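Local coordinates for protein Phenylalanine/tyrosine ammonia-lyase (Rhodosporidium toruloides, PDB 1Y2M) that catalyses the non-oxidative deamination of L-phenylalanine and L-tyrosine to trans-cinnamate and p-coumarate, releasing ammonium, as a homotetramer, at residues Q41-Q44 with V45-V48; S66-L69 with G70-V73; T170-V173 with N174-T177; H381-A384 with V385-E389; L481-L484 with A485-V488. All coordinates share one frame; numbering follows the deposited sequence.

In the fold
All five contacts are local, made between residues a turn or so apart in this largely helical subunit. Contacts 1 and 2 are helix starts of one design, each pairing a capping box with an apolar contact just outside it; contact 1 is only partly buried, the other four well buried. Contact 4, in the C-terminal half of helix 368-391, joins them: Ile-47 and Leu-69 both pack on His-383. Contact 3 lies beside contact 2, where Leu-67 and Val-72 meet Asn-174 and Ile-171, and reaches toward the probable cinnamate site. Contact 5, its centre about 22 Å from that of contact 4, ends a helix with waters. Contacts 4 and 5 alone also touch other subunits.

Contact 1: residues Q41-Q44 with V45-V48; sequences QVTQ and VDIV
Thr-43 and Asp-46 exchange hydrogen bonds across the first turn of helix 44-52 and form a capping box. Thr-43 is the N-cap. Thr-43 OG1 stands between its own backbone N and carbonyl carbon (chi1 63°), a position that turns the oxygen over the start of the helix, where Asp-46 N donates to it at 3.0 Å in a nearly straight bond. A threonine suits the place because its short side chain can accept here while its methyl lies beside the backbone N, anti to the carbonyl carbon. Asp-46 answers with its carboxylate: OD2 accepts from Thr-43 N at 3.2 Å, a more bent bond (136°) that arrives from above the carboxylate plane.

Gln-44 opens the helix proper, and its carbonyl O takes Val-48 N at 2.8 Å, just as Thr-43 O takes Ile-47 N at 3.0 Å. The long side chain runs the other way, extended, and its amide is held by Ser-290 and His-287 of helix 273-303.

Outside the box, Val-42 CG2 rests against Ile-47 CG1 at 4.2 Å. This pairing of the residue before the N-cap with the fourth residue after the N-cap is a hydrophobic staple; both beta-branched side chains offer a methyl or methylene to it.

The chemistry is that of a helix start: two of the first amide hydrogens find side-chain oxygens, Asp-46 N that of Thr-43 and Gln-44 N that of Glu-327, and the negative charge of Asp-46 probably sits favourably at the positive end of the helix dipole.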
loop_
_atom_site.group_PDB
_atom_site.type_symbol
_atom_site.label_atom_id
_atom_site.label_comp_id
_atom_site.label_asym_id
_atom_site.label_seq_id
_atom_site.Cartn_x
_atom_site.Cartn_y
_atom_site.Cartn_z
ATOM N N GLN B 41 17.670 -2.185 30.052
ATOM C CA GLN B 41 17.445 -3.178 31.108
ATOM C C GLN B 41 16.664 -4.421 30.637
ATOM O O GLN B 41 16.375 -5.296 31.446
ATOM C CB GLN B 41 16.767 -2.544 32.335
ATOM C CG GLN B 41 17.028 -3.314 33.648
ATOM C CD GLN B 41 18.492 -3.755 33.814
ATOM O OE1 GLN B 41 19.381 -2.924 34.035
ATOM N NE2 GLN B 41 18.742 -5.067 33.696
ATOM N N VAL B 42 16.329 -4.519 29.350
ATOM C CA VAL B 42 15.777 -5.777 28.847
ATOM C C VAL B 42 16.143 -5.909 27.399
ATOM O O VAL B 42 16.236 -4.904 26.692
ATOM C CB VAL B 42 14.273 -5.847 28.967
ATOM C CG1 VAL B 42 13.586 -4.911 27.929
ATOM C CG2 VAL B 42 13.790 -7.317 28.850
ATOM N N THR B 43 16.391 -7.127 26.962
ATOM C CA THR B 43 16.807 -7.332 25.589
ATOM C C THR B 43 15.953 -8.402 24.967
ATOM O O THR B 43 15.305 -9.203 25.650
ATOM C CB THR B 43 18.275 -7.780 25.499
ATOM O OG1 THR B 43 18.401 -9.052 26.165
ATOM C CG2 THR B 43 19.216 -6.747 26.149
ATOM N N GLN B 44 16.030 -8.482 23.647
ATOM C CA GLN B 44 15.304 -9.493 22.913
ATOM C C GLN B 44 15.826 -10.873 23.280
ATOM O O GLN B 44 15.055 -11.795 23.472
ATOM C CB GLN B 44 15.413 -9.222 21.409
ATOM C CG GLN B 44 14.671 -10.214 20.550
ATOM C CD GLN B 44 14.554 -9.709 19.142
ATOM O OE1 GLN B 44 15.590 -9.396 18.538
ATOM N NE2 GLN B 44 13.311 -9.607 18.596
ATOM N N VAL B 45 17.148 -11.022 23.407
ATOM C CA VAL B 45 17.666 -12.297 23.857
ATOM C C VAL B 45 17.102 -12.693 25.225
ATOM O O VAL B 45 16.732 -13.872 25.402
ATOM C CB VAL B 45 19.241 -12.301 23.899
ATOM C CG1 VAL B 45 19.736 -13.640 24.487
ATOM C CG2 VAL B 45 19.846 -12.110 22.499
ATOM N N ASP B 46 17.035 -11.754 26.189
ATOM C CA ASP B 46 16.414 -12.034 27.510
ATOM C C ASP B 46 14.967 -12.566 27.345
ATOM O O ASP B 46 14.561 -13.538 27.999
ATOM C CB ASP B 46 16.308 -10.768 28.387
ATOM C CG ASP B 46 17.646 -10.235 28.867
ATOM O OD1 ASP B 46 18.636 -11.021 28.869
ATOM O OD2 ASP B 46 17.680 -9.019 29.253
ATOM N N ILE B 47 14.204 -11.896 26.481
ATOM C CA ILE B 47 12.817 -12.242 26.185
ATOM C C ILE B 47 12.695 -13.644 25.576
ATOM O O ILE B 47 11.885 -14.478 25.987
ATOM C CB ILE B 47 12.185 -11.180 25.254
ATOM C CG1 ILE B 47 11.983 -9.903 26.087
ATOM C CG2 ILE B 47 10.888 -11.714 24.638
ATOM C CD1 ILE B 47 11.563 -8.632 25.319
ATOM N N VAL B 48 13.551 -13.907 24.596
ATOM C CA VAL B 48 13.591 -15.216 23.967
ATOM C C VAL B 48 13.977 -16.326 24.943
ATOM O O VAL B 48 13.376 -17.399 24.968
ATOM C CB VAL B 48 14.524 -15.170 22.739
ATOM C CG1 VAL B 48 14.884 -16.571 22.239
ATOM C CG2 VAL B 48 13.884 -14.327 21.646
#

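Contact 2: residues S66-L69 with G70-V73; sequences SLNL and GDVV
Asn-68 and Asp-71 bind each other's backbone through their side chains. Asn-68 OD1 accepts from Asp-71 N at 2.7 Å, the donor lying nearly along the C=O axis of the amide. Asp-71 OD2 accepts in turn from Asn-68 N at 3.1 Å, on its anti side. With CG between backbone N and carbonyl carbon (chi1 62°) the amide of Asn-68 reaches back over the turn; its plane lies 18° from that of the carboxylate. A water joins them, 3.0 Å from Asn-68 ND2 and 2.7 Å from Asp-71 OD1; the latter oxygen also forms a salt bridge to Arg-80.

This is a capping box at the start of helix 69-77. Asparagine suits the N-cap: its short side chain brings a carbonyl oxygen to Asp-71 N while its NH2 serves the water. A leucine in place of Asn-68 would probably leave Asp-71 N without its acceptor and the water without its amide partner. Backbone bonds follow, Val-72 N to Asn-68 O and Val-73 N to Leu-69 O.

The apolar contacts involve Leu-67. Its CD2 meets Val-72 CG2 at 3.8 Å, the side chains crossing near a right angle in a hydrophobic staple, and it also packs on Leu-60 and Leu-62 of strand 60-62.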
loop_
_atom_site.group_PDB
_atom_site.type_symbol
_atom_site.label_atom_id
_atom_site.label_comp_id
_atom_site.label_asym_id
_atom_site.label_seq_id
_atom_site.Cartn_x
_atom_site.Cartn_y
_atom_site.Cartn_z
ATOM N N SER B 66 -0.953 -14.311 35.451
ATOM C CA SER B 66 0.412 -14.824 35.329
ATOM C C SER B 66 0.792 -15.277 33.955
ATOM O O SER B 66 1.972 -15.493 33.675
ATOM C CB SER B 66 0.611 -16.054 36.267
ATOM O OG SER B 66 0.439 -15.701 37.608
ATOM N N LEU B 67 -0.208 -15.532 33.111
ATOM C CA LEU B 67 0.039 -16.167 31.834
ATOM C C LEU B 67 0.979 -15.303 31.017
ATOM O O LEU B 67 0.731 -14.107 30.857
ATOM C CB LEU B 67 -1.267 -16.321 31.082
ATOM C CG LEU B 67 -1.244 -16.907 29.691
ATOM C CD1 LEU B 67 -0.707 -18.310 29.761
ATOM C CD2 LEU B 67 -2.598 -16.881 28.978
ATOM N N ASN B 68 2.024 -15.904 30.452
ATOM C CA ASN B 68 2.953 -15.150 29.591
ATOM C C ASN B 68 3.006 -15.741 28.201
ATOM O O ASN B 68 2.348 -16.750 27.914
ATOM C CB ASN B 68 4.355 -15.070 30.204
ATOM C CG ASN B 68 5.001 -16.439 30.389
ATOM O OD1 ASN B 68 4.953 -17.291 29.482
ATOM N ND2 ASN B 68 5.616 -16.653 31.541
ATOM N N LEU B 69 3.737 -15.106 27.300
ATOM C CA LEU B 69 3.659 -15.487 25.919
ATOM C C LEU B 69 4.341 -16.805 25.607
ATOM O O LEU B 69 3.843 -17.612 24.796
ATOM C CB LEU B 69 4.174 -14.355 25.022
ATOM C CG LEU B 69 3.481 -12.997 25.150
ATOM C CD1 LEU B 69 3.946 -12.089 24.053
ATOM C CD2 LEU B 69 2.009 -13.254 25.100
ATOM N N GLY B 70 5.444 -17.083 26.307
ATOM C CA GLY B 70 6.049 -18.409 26.212
ATOM C C GLY B 70 5.091 -19.513 26.630
ATOM O O GLY B 70 5.059 -20.565 25.992
ATOM N N ASP B 71 4.307 -19.262 27.688
ATOM C CA ASP B 71 3.302 -20.219 28.170
ATOM C C ASP B 71 2.279 -20.468 27.078
ATOM O O ASP B 71 1.891 -21.619 26.824
ATOM C CB ASP B 71 2.524 -19.645 29.334
ATOM C CG ASP B 71 3.290 -19.569 30.634
ATOM O OD1 ASP B 71 4.177 -20.425 30.900
ATOM O OD2 ASP B 71 2.910 -18.672 31.460
ATOM N N VAL B 72 1.828 -19.377 26.431
ATOM C CA VAL B 72 0.810 -19.500 25.365
ATOM C C VAL B 72 1.318 -20.406 24.245
ATOM O O VAL B 72 0.643 -21.353 23.809
ATOM C CB VAL B 72 0.378 -18.125 24.812
ATOM C CG1 VAL B 72 -0.420 -18.289 23.523
ATOM C CG2 VAL B 72 -0.402 -17.298 25.864
ATOM N N VAL B 73 2.544 -20.139 23.814
ATOM C CA VAL B 73 3.141 -20.954 22.742
ATOM C C VAL B 73 3.271 -22.418 23.207
ATOM O O VAL B 73 2.990 -23.335 22.448
ATOM C CB VAL B 73 4.505 -20.414 22.323
ATOM C CG1 VAL B 73 5.171 -21.368 21.272
ATOM C CG2 VAL B 73 4.368 -19.029 21.723
HETATM O O HOH W 1 6.696 -19.471 31.274
#

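Contact 3: residues T170-V173 with N174-T177; sequences TIRV and NSLT
Thr-170 O and Ile-171 O accept from Asn-174 N and Ser-175 N in regular i to i+4 bonds, but two residues on the turn slackens, and Val-173 O receives only weak bonds from Leu-176 N and Thr-177 N. Arg-172 O lies between these regimes. Leu-176 N donates to Arg-172 O at 3.2 Å. The hydroxyl of Ser-175 reaches the same carbonyl from the same face of its plane, with OG 2.8 Å from Arg-172 O. Serine suits this place because its hydroxyl, set between its own N and carbonyl carbon (chi1 68°), can bend back onto the preceding turn.

Ser-175 OG in turn accepts from Arg-172 NH1 at 3.1 Å; it lies at the edge of the guanidinium, tilted 22° from its plane. The arginine chain, bent at chi2 and chi3, lays its CD against Leu-176 CD1 at 3.4 Å. Thr-177 OG1 donates to Asn-174 O at 2.8 Å.

Arg-172 NH2 binds the backbone O of Asn-270, whose side chain, about 5 Å from that of Arg-172, probably contacts cinnamate. Ser-175 thus links a helix carbonyl to a buried guanidinium and helps fix its rotation, consistent with a second-shell role for Arg-172 behind the substrate pocket.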
loop_
_atom_site.group_PDB
_atom_site.type_symbol
_atom_site.label_atom_id
_atom_site.label_comp_id
_atom_site.label_asym_id
_atom_site.label_seq_id
_atom_site.Cartn_x
_atom_site.Cartn_y
_atom_site.Cartn_z
ATOM N N THR B 170 -6.767 -21.305 25.249
ATOM C CA THR B 170 -5.971 -21.094 26.439
ATOM C C THR B 170 -6.195 -19.661 26.973
ATOM O O THR B 170 -6.426 -19.402 28.168
ATOM C CB THR B 170 -4.474 -21.309 26.134
ATOM O OG1 THR B 170 -4.263 -22.647 25.649
ATOM C CG2 THR B 170 -3.644 -21.093 27.321
ATOM N N ILE B 171 -6.048 -18.691 26.054
ATOM C CA ILE B 171 -6.201 -17.261 26.418
ATOM C C ILE B 171 -7.641 -17.025 26.841
ATOM O O ILE B 171 -7.905 -16.312 27.796
ATOM C CB ILE B 171 -5.795 -16.333 25.248
ATOM C CG1 ILE B 171 -4.301 -16.472 24.974
ATOM C CG2 ILE B 171 -6.271 -14.921 25.424
ATOM C CD1 ILE B 171 -3.863 -15.840 23.637
ATOM N N ARG B 172 -8.583 -17.640 26.130
ATOM C CA ARG B 172 -9.997 -17.456 26.473
ATOM C C ARG B 172 -10.245 -17.890 27.915
ATOM O O ARG B 172 -10.885 -17.160 28.677
ATOM C CB ARG B 172 -10.913 -18.254 25.539
ATOM C CG ARG B 172 -12.370 -18.228 25.946
ATOM C CD ARG B 172 -12.691 -16.856 26.590
ATOM N NE ARG B 172 -13.358 -16.058 25.669
ATOM C CZ ARG B 172 -13.544 -14.744 25.695
ATOM N NH1 ARG B 172 -13.100 -13.889 26.629
ATOM N NH2 ARG B 172 -14.227 -14.289 24.703
ATOM N N VAL B 173 -9.726 -19.048 28.316
ATOM C CA VAL B 173 -9.890 -19.506 29.686
ATOM C C VAL B 173 -9.273 -18.511 30.673
ATOM O O VAL B 173 -9.890 -18.136 31.675
ATOM C CB VAL B 173 -9.316 -20.924 29.921
ATOM C CG1 VAL B 173 -9.313 -21.290 31.380
ATOM C CG2 VAL B 173 -10.119 -21.957 29.102
ATOM N N ASN B 174 -8.032 -18.131 30.410
ATOM C CA ASN B 174 -7.351 -17.229 31.316
ATOM C C ASN B 174 -8.163 -15.970 31.504
ATOM O O ASN B 174 -8.321 -15.519 32.631
ATOM C CB ASN B 174 -5.974 -16.889 30.786
ATOM C CG ASN B 174 -5.114 -16.143 31.805
ATOM O OD1 ASN B 174 -4.704 -16.716 32.804
ATOM N ND2 ASN B 174 -4.823 -14.867 31.526
ATOM N N SER B 175 -8.679 -15.419 30.408
ATOM C CA SER B 175 -9.405 -14.128 30.452
ATOM C C SER B 175 -10.727 -14.206 31.224
ATOM O O SER B 175 -11.248 -13.182 31.728
ATOM C CB SER B 175 -9.663 -13.567 29.053
ATOM O OG SER B 175 -10.579 -14.369 28.334
ATOM N N LEU B 176 -11.270 -15.410 31.338
ATOM C CA LEU B 176 -12.499 -15.642 32.128
ATOM C C LEU B 176 -12.269 -16.039 33.593
ATOM O O LEU B 176 -13.222 -16.019 34.384
ATOM C CB LEU B 176 -13.371 -16.689 31.430
ATOM C CG LEU B 176 -13.866 -16.295 30.020
ATOM C CD1 LEU B 176 -14.531 -17.467 29.355
ATOM C CD2 LEU B 176 -14.815 -15.096 30.017
ATOM N N THR B 177 -11.016 -16.383 33.965
ATOM C CA THR B 177 -10.714 -16.740 35.338
ATOM C C THR B 177 -10.653 -15.498 36.211
ATOM O O THR B 177 -10.573 -15.598 37.430
ATOM C CB THR B 177 -9.395 -17.487 35.532
ATOM O OG1 THR B 177 -8.307 -16.618 35.216
ATOM C CG2 THR B 177 -9.354 -18.717 34.672
#

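Contact 4: residues H381-A384 with V385-E389; sequences HAHA and VLTIE
His-383 and Thr-387 meet one turn apart on helix 368-391, in the regular i to i+4 pattern of a long alpha helix inside the helical core of this ammonia-lyase. The tight part is here. His-383 O takes two bonds from Thr-387, from OG1 at 2.7 Å and from N at 2.9 Å, and the two donors come to opposite faces of its carbonyl plane. The hydroxyl lies beside its own backbone N (chi1 -65°), which brings it back over the previous turn; a threonine can thus satisfy its hydroxyl inside a buried helix. A valine here, lacking the hydroxyl, would probably leave His-383 O with the backbone N alone of its two Thr-387 donors and the nearby water without the acceptor it donates to.

Val-385 packs closely too: its CG2 sits 3.7 Å from His-381 CE1, while Val-385 N and Leu-386 N complete short, nearly straight backbone bonds to His-381 O and Ala-382 O. His-381 NE2 is hydrogen-bonded to Ser-377 of the second subunit. His-383 turns instead toward helix 273-303, where its ND1 is bonded to His-287 NE2.

The slacker part begins one residue on. Ile-388, which is partly exposed, has a weak bond from its N to Ala-384 O at 3.4 Å; its side chain touches the preceding turn little and packs instead on His-322 of the second subunit. On the other side a water bridges the His-383 ring and the hydroxyl, lying 3.3 Å from His-383 NE2 and giving its proton to Thr-387 OG1 at 2.9 Å.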
loop_
_atom_site.group_PDB
_atom_site.type_symbol
_atom_site.label_atom_id
_atom_site.label_comp_id
_atom_site.label_asym_id
_atom_site.label_seq_id
_atom_site.Cartn_x
_atom_site.Cartn_y
_atom_site.Cartn_z
ATOM N N HIS B 381 8.391 -3.771 22.258
ATOM C CA HIS B 381 7.133 -3.086 22.578
ATOM C C HIS B 381 5.921 -3.993 22.353
ATOM O O HIS B 381 5.059 -4.182 23.257
ATOM C CB HIS B 381 7.017 -1.832 21.698
ATOM C CG HIS B 381 5.853 -0.958 22.039
ATOM N ND1 HIS B 381 4.581 -1.194 21.559
ATOM C CD2 HIS B 381 5.777 0.186 22.763
ATOM C CE1 HIS B 381 3.772 -0.234 21.996
ATOM N NE2 HIS B 381 4.464 0.604 22.723
ATOM N N ALA B 382 5.877 -4.633 21.195
ATOM C CA ALA B 382 4.802 -5.559 20.910
ATOM C C ALA B 382 4.701 -6.653 21.971
ATOM O O ALA B 382 3.594 -7.053 22.393
ATOM C CB ALA B 382 4.980 -6.186 19.579
ATOM N N HIS B 383 5.853 -7.128 22.430
ATOM C CA HIS B 383 5.865 -8.168 23.459
ATOM C C HIS B 383 5.165 -7.612 24.726
ATOM O O HIS B 383 4.386 -8.308 25.411
ATOM C CB HIS B 383 7.312 -8.548 23.814
ATOM C CG HIS B 383 7.412 -9.899 24.405
ATOM N ND1 HIS B 383 7.697 -11.005 23.638
ATOM C CD2 HIS B 383 7.241 -10.341 25.669
ATOM C CE1 HIS B 383 7.712 -12.071 24.418
ATOM N NE2 HIS B 383 7.435 -11.696 25.654
ATOM N N ALA B 384 5.473 -6.373 25.099
ATOM C CA ALA B 384 4.829 -5.809 26.284
ATOM C C ALA B 384 3.315 -5.719 26.091
ATOM O O ALA B 384 2.545 -6.066 26.996
ATOM C CB ALA B 384 5.398 -4.473 26.580
ATOM N N VAL B 385 2.886 -5.295 24.905
ATOM C CA VAL B 385 1.437 -5.145 24.608
ATOM C C VAL B 385 0.729 -6.510 24.670
ATOM O O VAL B 385 -0.333 -6.693 25.323
ATOM C CB VAL B 385 1.237 -4.426 23.255
ATOM C CG1 VAL B 385 -0.210 -4.439 22.858
ATOM C CG2 VAL B 385 1.828 -3.046 23.305
ATOM N N LEU B 386 1.256 -7.485 23.937
ATOM C CA LEU B 386 0.600 -8.785 23.827
ATOM C C LEU B 386 0.649 -9.514 25.160
ATOM O O LEU B 386 -0.255 -10.297 25.465
ATOM C CB LEU B 386 1.246 -9.639 22.742
ATOM C CG LEU B 386 0.962 -9.275 21.297
ATOM C CD1 LEU B 386 1.557 -10.287 20.336
ATOM C CD2 LEU B 386 -0.553 -9.178 21.089
ATOM N N THR B 387 1.655 -9.256 25.986
ATOM C CA THR B 387 1.679 -9.899 27.292
ATOM C C THR B 387 0.460 -9.474 28.131
ATOM O O THR B 387 -0.220 -10.286 28.776
ATOM C CB THR B 387 2.986 -9.605 28.039
ATOM O OG1 THR B 387 4.083 -10.200 27.325
ATOM C CG2 THR B 387 2.964 -10.219 29.435
ATOM N N ILE B 388 0.180 -8.180 28.133
ATOM C CA ILE B 388 -1.016 -7.673 28.845
ATOM C C ILE B 388 -2.268 -8.228 28.186
ATOM O O ILE B 388 -3.212 -8.667 28.887
ATOM C CB ILE B 388 -1.035 -6.149 28.882
ATOM C CG1 ILE B 388 0.007 -5.667 29.867
ATOM C CG2 ILE B 388 -2.419 -5.641 29.331
ATOM C CD1 ILE B 388 0.181 -4.188 29.926
ATOM N N GLU B 389 -2.291 -8.222 26.850
ATOM C CA GLU B 389 -3.516 -8.615 26.137
ATOM C C GLU B 389 -3.823 -10.089 26.359
ATOM O O GLU B 389 -4.951 -10.449 26.660
ATOM C CB GLU B 389 -3.399 -8.265 24.645
ATOM C CG GLU B 389 -4.665 -8.485 23.840
ATOM C CD GLU B 389 -5.773 -7.521 24.137
ATOM O OE1 GLU B 389 -5.583 -6.667 24.997
ATOM O OE2 GLU B 389 -6.839 -7.659 23.483
HETATM O O HOH W 2 5.404 -12.672 28.035
#

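Contact 5: residues L481-L484 with A485-V488; sequences LGHL and ANPV
Ala-485 and Leu-481 make the last full helical bond of the turn that closes helix 468-484, Ala-485 N donating to Leu-481 O at 3.1 Å and only weakly to Gly-482 O. The small methyl of Ala-485 lies near these carbonyls, its CB 3.5 Å from Gly-482 O, and packs on Leu-427 and Ala-430 of helix 416-443, as a small residue can at a close approach of helix and turn.

At Asn-486 the backbone swings to an extended conformation (psi 147°) and leaves the helix. Asn-486 N still reaches back, but only in a weak bond to His-483 O at 3.4 Å. The side-chain amide makes good the loss through waters: with CG beside the backbone N (chi1 -64°), the amide faces the carbonyls of the final turn. One water donates to His-483 O at 2.8 Å and accepts from Asn-486 ND2 at 3.0 Å; it also sits over the centre of the His-483 ring. A second lies 2.7 Å from Gly-482 O and 2.8 Å from Asn-486 OD1. Asparagine, donor and acceptor at once, suits such a double bridge.

Pro-487, which has no N-H to give, follows and carries the chain on to Val-488. Across the tetramer interface, His-483 NE2 is hydrogen-bonded to Leu-484 O of the third subunit, whose own His-483 returns the bond.

The turn lies between helix 416-443, whose Arg-426 binds Leu-484 O and Asn-486 O and whose Glu-423 takes Val-488 N, and helix 506-560, on which Leu-481 and Leu-484 pack.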
loop_
_atom_site.group_PDB
_atom_site.type_symbol
_atom_site.label_atom_id
_atom_site.label_comp_id
_atom_site.label_asym_id
_atom_site.label_seq_id
_atom_site.Cartn_x
_atom_site.Cartn_y
_atom_site.Cartn_z
ATOM N N LEU B 481 7.709 -9.820 0.635
ATOM C CA LEU B 481 7.654 -9.141 1.929
ATOM C C LEU B 481 7.222 -7.691 1.836
ATOM O O LEU B 481 6.485 -7.194 2.703
ATOM C CB LEU B 481 8.991 -9.235 2.653
ATOM C CG LEU B 481 9.322 -10.623 3.192
ATOM C CD1 LEU B 481 10.852 -10.736 3.547
ATOM C CD2 LEU B 481 8.448 -10.983 4.389
ATOM N N GLY B 482 7.689 -6.968 0.805
ATOM C CA GLY B 482 7.370 -5.551 0.678
ATOM C C GLY B 482 5.860 -5.355 0.546
ATOM O O GLY B 482 5.279 -4.540 1.242
ATOM N N HIS B 483 5.233 -6.089 -0.375
ATOM C CA HIS B 483 3.782 -5.945 -0.555
ATOM C C HIS B 483 3.027 -6.369 0.689
ATOM O O HIS B 483 2.034 -5.750 1.060
ATOM C CB HIS B 483 3.362 -6.747 -1.785
ATOM C CG HIS B 483 1.901 -6.897 -1.943
ATOM N ND1 HIS B 483 1.188 -7.944 -1.406
ATOM C CD2 HIS B 483 1.014 -6.135 -2.627
ATOM C CE1 HIS B 483 -0.087 -7.808 -1.737
ATOM N NE2 HIS B 483 -0.209 -6.737 -2.511
ATOM N N LEU B 484 3.473 -7.437 1.341
ATOM C CA LEU B 484 2.792 -7.910 2.563
ATOM C C LEU B 484 2.726 -6.787 3.596
ATOM O O LEU B 484 1.761 -6.729 4.365
ATOM C CB LEU B 484 3.505 -9.137 3.150
ATOM C CG LEU B 484 3.026 -10.440 2.511
ATOM C CD1 LEU B 484 3.994 -11.597 2.766
ATOM C CD2 LEU B 484 1.624 -10.808 3.068
ATOM N N ALA B 485 3.801 -6.010 3.707
ATOM C CA ALA B 485 4.024 -4.949 4.752
ATOM C C ALA B 485 3.081 -3.789 4.754
ATOM O O ALA B 485 3.060 -2.975 5.736
ATOM C CB ALA B 485 5.454 -4.451 4.743
ATOM N N ASN B 486 2.301 -3.562 3.688
ATOM C CA ASN B 486 1.273 -2.519 3.702
ATOM C C ASN B 486 0.282 -2.793 4.803
ATOM O O ASN B 486 0.033 -3.955 5.146
ATOM C CB ASN B 486 0.546 -2.397 2.354
ATOM C CG ASN B 486 1.482 -1.956 1.252
ATOM O OD1 ASN B 486 2.200 -0.941 1.415
ATOM N ND2 ASN B 486 1.544 -2.751 0.172
ATOM N N PRO B 487 -0.264 -1.732 5.397
ATOM C CA PRO B 487 -1.178 -1.978 6.525
ATOM C C PRO B 487 -2.520 -2.560 6.107
ATOM O O PRO B 487 -3.039 -2.263 5.037
ATOM C CB PRO B 487 -1.393 -0.591 7.118
ATOM C CG PRO B 487 -1.094 0.377 6.021
ATOM C CD PRO B 487 -0.007 -0.287 5.192
ATOM N N VAL B 488 -3.057 -3.434 6.970
ATOM C CA VAL B 488 -4.422 -3.883 6.841
ATOM C C VAL B 488 -5.393 -2.939 7.522
ATOM O O VAL B 488 -6.525 -2.754 7.055
ATOM C CB VAL B 488 -4.533 -5.288 7.505
ATOM C CG1 VAL B 488 -5.962 -5.739 7.826
ATOM C CG2 VAL B 488 -3.785 -6.339 6.671
HETATM O O HOH W 3 4.811 -1.865 1.063
HETATM O O HOH W 4 -0.535 -4.940 0.368
#